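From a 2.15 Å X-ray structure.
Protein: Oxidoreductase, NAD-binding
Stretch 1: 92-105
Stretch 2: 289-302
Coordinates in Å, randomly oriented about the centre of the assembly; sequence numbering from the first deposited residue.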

# COMPACT_ATOMS: atom_id res chain seq x y z
N PRO A 92 5.06 -0.74 4.70
CA PRO A 92 5.53 -1.99 4.09
C PRO A 92 5.54 -3.17 5.05
O PRO A 92 5.63 -2.99 6.26
N PHE A 93 5.43 -4.36 4.46
CA PHE A 93 5.36 -5.63 5.18
C PHE A 93 6.40 -5.71 6.30
O PHE A 93 6.05 -5.83 7.49
N THR A 94 7.68 -5.67 5.94
CA THR A 94 8.79 -5.84 6.89
C THR A 94 9.99 -5.03 6.39
O THR A 94 9.90 -4.28 5.41
N LEU A 95 11.14 -5.21 7.05
CA LEU A 95 12.37 -4.55 6.62
C LEU A 95 13.13 -5.36 5.59
O LEU A 95 13.89 -4.78 4.80
N ASP A 96 12.99 -6.68 5.61
CA ASP A 96 13.70 -7.54 4.68
C ASP A 96 12.83 -8.74 4.34
O ASP A 96 11.82 -9.01 5.00
N THR A 97 13.24 -9.46 3.30
CA THR A 97 12.41 -10.52 2.74
C THR A 97 12.42 -11.80 3.57
O THR A 97 11.54 -12.65 3.39
N GLU A 98 13.39 -11.96 4.46
CA GLU A 98 13.45 -13.14 5.31
C GLU A 98 12.41 -13.08 6.43
O GLU A 98 11.79 -14.10 6.76
N GLU A 99 12.18 -11.90 7.00
CA GLU A 99 11.07 -11.71 7.92
C GLU A 99 9.74 -11.99 7.22
O GLU A 99 8.87 -12.67 7.78
N ALA A 100 9.59 -11.50 5.99
CA ALA A 100 8.37 -11.73 5.23
C ALA A 100 8.17 -13.21 4.93
O ALA A 100 7.05 -13.73 5.06
N ASP A 101 9.25 -13.91 4.56
CA ASP A 101 9.20 -15.35 4.36
C ASP A 101 8.72 -16.06 5.62
O ASP A 101 7.84 -16.93 5.56
N ALA A 102 9.29 -15.69 6.77
CA ALA A 102 8.91 -16.34 8.03
C ALA A 102 7.44 -16.10 8.37
O ALA A 102 6.75 -17.02 8.83
N LEU A 103 6.95 -14.88 8.18
CA LEU A 103 5.56 -14.63 8.56
C LEU A 103 4.60 -15.31 7.59
O LEU A 103 3.55 -15.81 8.01
N ILE A 104 4.95 -15.37 6.30
CA ILE A 104 4.15 -16.14 5.35
C ILE A 104 4.08 -17.60 5.78
O ILE A 104 3.00 -18.21 5.82
N GLY A 105 5.23 -18.18 6.15
CA GLY A 105 5.23 -19.56 6.60
C GLY A 105 4.38 -19.78 7.84
O GLY A 105 3.56 -20.70 7.90
N ASP A 289 -2.11 -10.11 -0.22
CA ASP A 289 -1.69 -11.03 0.82
C ASP A 289 -0.19 -10.91 1.09
O ASP A 289 0.50 -10.08 0.50
N GLY A 290 0.31 -11.76 2.00
CA GLY A 290 1.72 -11.73 2.35
C GLY A 290 2.63 -11.95 1.15
O GLY A 290 3.68 -11.30 1.03
N VAL A 291 2.24 -12.84 0.24
CA VAL A 291 3.06 -13.17 -0.93
C VAL A 291 3.26 -11.94 -1.80
O VAL A 291 4.39 -11.60 -2.17
N ALA A 292 2.17 -11.23 -2.09
CA ALA A 292 2.26 -10.00 -2.87
C ALA A 292 3.04 -8.92 -2.13
O ALA A 292 3.82 -8.16 -2.74
N GLY A 293 2.82 -8.80 -0.81
CA GLY A 293 3.57 -7.83 -0.03
C GLY A 293 5.06 -8.05 -0.15
O GLY A 293 5.83 -7.12 -0.37
N ARG A 294 5.49 -9.32 -0.04
CA ARG A 294 6.90 -9.66 -0.16
C ARG A 294 7.42 -9.42 -1.57
O ARG A 294 8.55 -8.96 -1.75
N ARG A 295 6.62 -9.74 -2.60
CA ARG A 295 7.00 -9.44 -3.98
C ARG A 295 7.37 -7.97 -4.14
O ARG A 295 8.47 -7.63 -4.63
N VAL A 296 6.46 -7.08 -3.74
CA VAL A 296 6.75 -5.63 -3.89
C VAL A 296 7.90 -5.23 -2.96
O VAL A 296 8.63 -4.36 -3.35
N LEU A 297 8.00 -5.83 -1.78
CA LEU A 297 9.08 -5.51 -0.85
C LEU A 297 10.45 -5.82 -1.46
O LEU A 297 11.38 -5.02 -1.33
N ALA A 298 10.58 -6.98 -2.11
CA ALA A 298 11.83 -7.34 -2.78
C ALA A 298 12.14 -6.37 -3.92
O ALA A 298 13.29 -5.93 -4.07
N ALA A 299 11.13 -6.01 -4.71
CA ALA A 299 11.36 -5.00 -5.75
C ALA A 299 11.82 -3.67 -5.15
O ALA A 299 12.72 -3.00 -5.68
N ALA A 300 11.17 -3.24 -4.07
CA ALA A 300 11.49 -1.95 -3.50
C ALA A 300 12.90 -1.95 -2.94
O ALA A 300 13.63 -0.97 -3.08
N LEU A 301 13.31 -3.06 -2.34
CA LEU A 301 14.68 -3.16 -1.85
C LEU A 301 15.68 -3.11 -3.02
O LEU A 301 16.73 -2.47 -2.92
N GLN A 302 15.35 -3.75 -4.14
CA GLN A 302 16.21 -3.61 -5.32
C GLN A 302 16.34 -2.15 -5.74
O GLN A 302 17.46 -1.64 -5.98

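The strongest polar link between the stretches is a salt bridge: Arg-294 NE donates to Asp-101 OD1 at 3.0 Å, with an N-H...acceptor angle of 173°, so the bond is almost linear. The carboxylate oxygen lies at the guanidinium edge, near its plane. Asp-101 (chi1 m) has a CA-to-CB bond directed sideways, but its end comes nearer. Arg-294 (chi1 t, chi2 off-well at -110°) points toward the other helix, and one face of its guanidinium is covered by Thr-97, whose CB is 3.8 Å from Arg-294 NH2.

A single water adds a second link, accepting from Phe-93 N (3.2 Å) and donating to Gly-293 O (3.1 Å). Within the stretches, Asp-96 OD1 caps the first helix, accepting from Glu-99 N at 3.1 Å and weakly from Glu-98 N at 3.2 Å; Asp-289 OD1 caps the second through Ala-292 N at 2.9 Å.

The helices run nearly antiparallel, at 173°, with axes 9.8 Å apart at closest approach. Their side chains interlock: Thr-97 (p) sits among Arg-294, Leu-297, Ala-298 and Leu-301, its CG2 lying 3.9 Å from Ala-298 CB, while Arg-294 sits among Thr-97, Ala-100, Asp-101 and Ile-104. Leu-297 (t, p) points inward, bringing CD2 to 3.3 Å from Thr-94 OG1, a hydroxyl already engaged in donating to Asp-96 O at 2.8 Å. Leu-301 (m, t) extends this packing, with CD1 4.1 Å from Thr-97 CG2.

Toward the start of the second helix, Ile-104 (m, t) places CD1 3.5 Å from Gly-290 O. Phe-93 (t) brings CE2 to 3.4 Å from that same oxygen and meets Arg-294 N edge-on, at 3.8 Å from CD2. Glycine permits this closeness: an ideal CB on Gly-290 would lie only 3.0 Å from Ile-104 CG1, and one on Gly-293 3.4 Å from Phe-93 CD2.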

# COMPACT_ATOMS: atom_id res chain seq x y z
CB PRO A 92 6.95 -1.64 3.64
CG PRO A 92 7.37 -0.56 4.54
CD PRO A 92 6.15 0.22 4.91
CB PHE A 93 5.57 -6.75 4.15
CG PHE A 93 5.20 -8.13 4.63
CD1 PHE A 93 4.81 -8.38 5.94
CD2 PHE A 93 5.25 -9.20 3.73
CE1 PHE A 93 4.48 -9.66 6.35
CE2 PHE A 93 4.92 -10.49 4.13
CZ PHE A 93 4.54 -10.72 5.45
CB THR A 94 9.18 -7.32 7.04
OG1 THR A 94 9.40 -7.90 5.74
CG2 THR A 94 8.12 -8.11 7.78
CB LEU A 95 13.29 -4.31 7.82
CG LEU A 95 12.96 -3.27 8.90
CD1 LEU A 95 14.19 -3.08 9.78
CD2 LEU A 95 12.48 -1.93 8.34
CB ASP A 96 15.05 -7.99 5.25
CG ASP A 96 14.92 -8.70 6.58
OD1 ASP A 96 14.44 -9.85 6.62
OD2 ASP A 96 15.32 -8.10 7.60
CB THR A 97 12.88 -10.84 1.32
OG1 THR A 97 14.26 -11.22 1.37
CG2 THR A 97 12.71 -9.62 0.42
CB GLU A 98 14.86 -13.28 5.88
CG GLU A 98 15.20 -14.65 6.44
CD GLU A 98 14.95 -14.73 7.94
OE1 GLU A 98 13.89 -15.26 8.34
OE2 GLU A 98 15.82 -14.27 8.72
CB GLU A 99 11.09 -10.28 8.49
CG GLU A 99 12.28 -9.97 9.39
CD GLU A 99 12.36 -8.50 9.82
OE1 GLU A 99 11.64 -7.66 9.24
OE2 GLU A 99 13.13 -8.19 10.75
CB ALA A 100 8.40 -10.91 3.94
CB ASP A 101 10.59 -15.87 3.96
CG ASP A 101 11.00 -15.47 2.53
OD1 ASP A 101 10.11 -15.23 1.70
OD2 ASP A 101 12.22 -15.43 2.26
CB ALA A 102 9.81 -15.83 9.16
CB LEU A 103 5.28 -13.13 8.65
CG LEU A 103 5.99 -12.38 9.80
CD1 LEU A 103 5.89 -10.88 9.64
CD2 LEU A 103 5.45 -12.79 11.17
CB ILE A 104 4.71 -15.98 3.92
CG1 ILE A 104 4.42 -14.58 3.38
CG2 ILE A 104 4.13 -17.04 2.98
CD1 ILE A 104 5.38 -14.14 2.31
CB ASP A 289 -2.11 -12.46 0.47
CG ASP A 289 -1.28 -13.09 -0.66
OD1 ASP A 289 -0.31 -12.49 -1.17
OD2 ASP A 289 -1.62 -14.23 -1.04
CB VAL A 291 2.42 -14.33 -1.71
CG1 VAL A 291 3.16 -14.56 -3.01
CG2 VAL A 291 2.43 -15.60 -0.85
CB ALA A 292 0.85 -9.50 -3.19
CB ARG A 294 7.11 -11.12 0.27
CG ARG A 294 8.56 -11.57 0.28
CD ARG A 294 8.88 -12.57 -0.84
NE ARG A 294 10.12 -13.30 -0.59
CZ ARG A 294 11.26 -13.09 -1.23
NH1 ARG A 294 11.34 -12.18 -2.19
NH2 ARG A 294 12.34 -13.81 -0.92
CB ARG A 295 5.84 -9.79 -4.94
CG ARG A 295 5.86 -11.21 -5.51
CD ARG A 295 5.17 -11.31 -6.90
NE ARG A 295 4.39 -10.12 -7.20
CZ ARG A 295 3.10 -9.96 -6.90
NH1 ARG A 295 2.44 -10.94 -6.30
NH2 ARG A 295 2.48 -8.81 -7.20
CB VAL A 296 5.53 -4.69 -3.80
CG1 VAL A 296 4.80 -4.72 -2.49
CG2 VAL A 296 5.89 -3.29 -4.19
CB LEU A 297 8.91 -6.27 0.46
CG LEU A 297 10.07 -6.11 1.46
CD1 LEU A 297 10.08 -4.72 2.08
CD2 LEU A 297 10.04 -7.18 2.54
CB ALA A 298 11.75 -8.78 -3.31
CB ALA A 299 10.09 -4.81 -6.58
CB ALA A 300 10.48 -1.56 -2.43
CB LEU A 301 14.85 -4.42 -1.00
CG LEU A 301 14.08 -4.41 0.34
CD1 LEU A 301 14.07 -5.81 0.94
CD2 LEU A 301 14.70 -3.43 1.33
CB GLN A 302 15.67 -4.44 -6.47
CG GLN A 302 16.37 -5.79 -6.62
CD GLN A 302 16.21 -6.37 -8.02
OE1 GLN A 302 17.15 -6.36 -8.82
NE2 GLN A 302 15.01 -6.87 -8.32
O HOH W 1 5.09 -4.55 1.25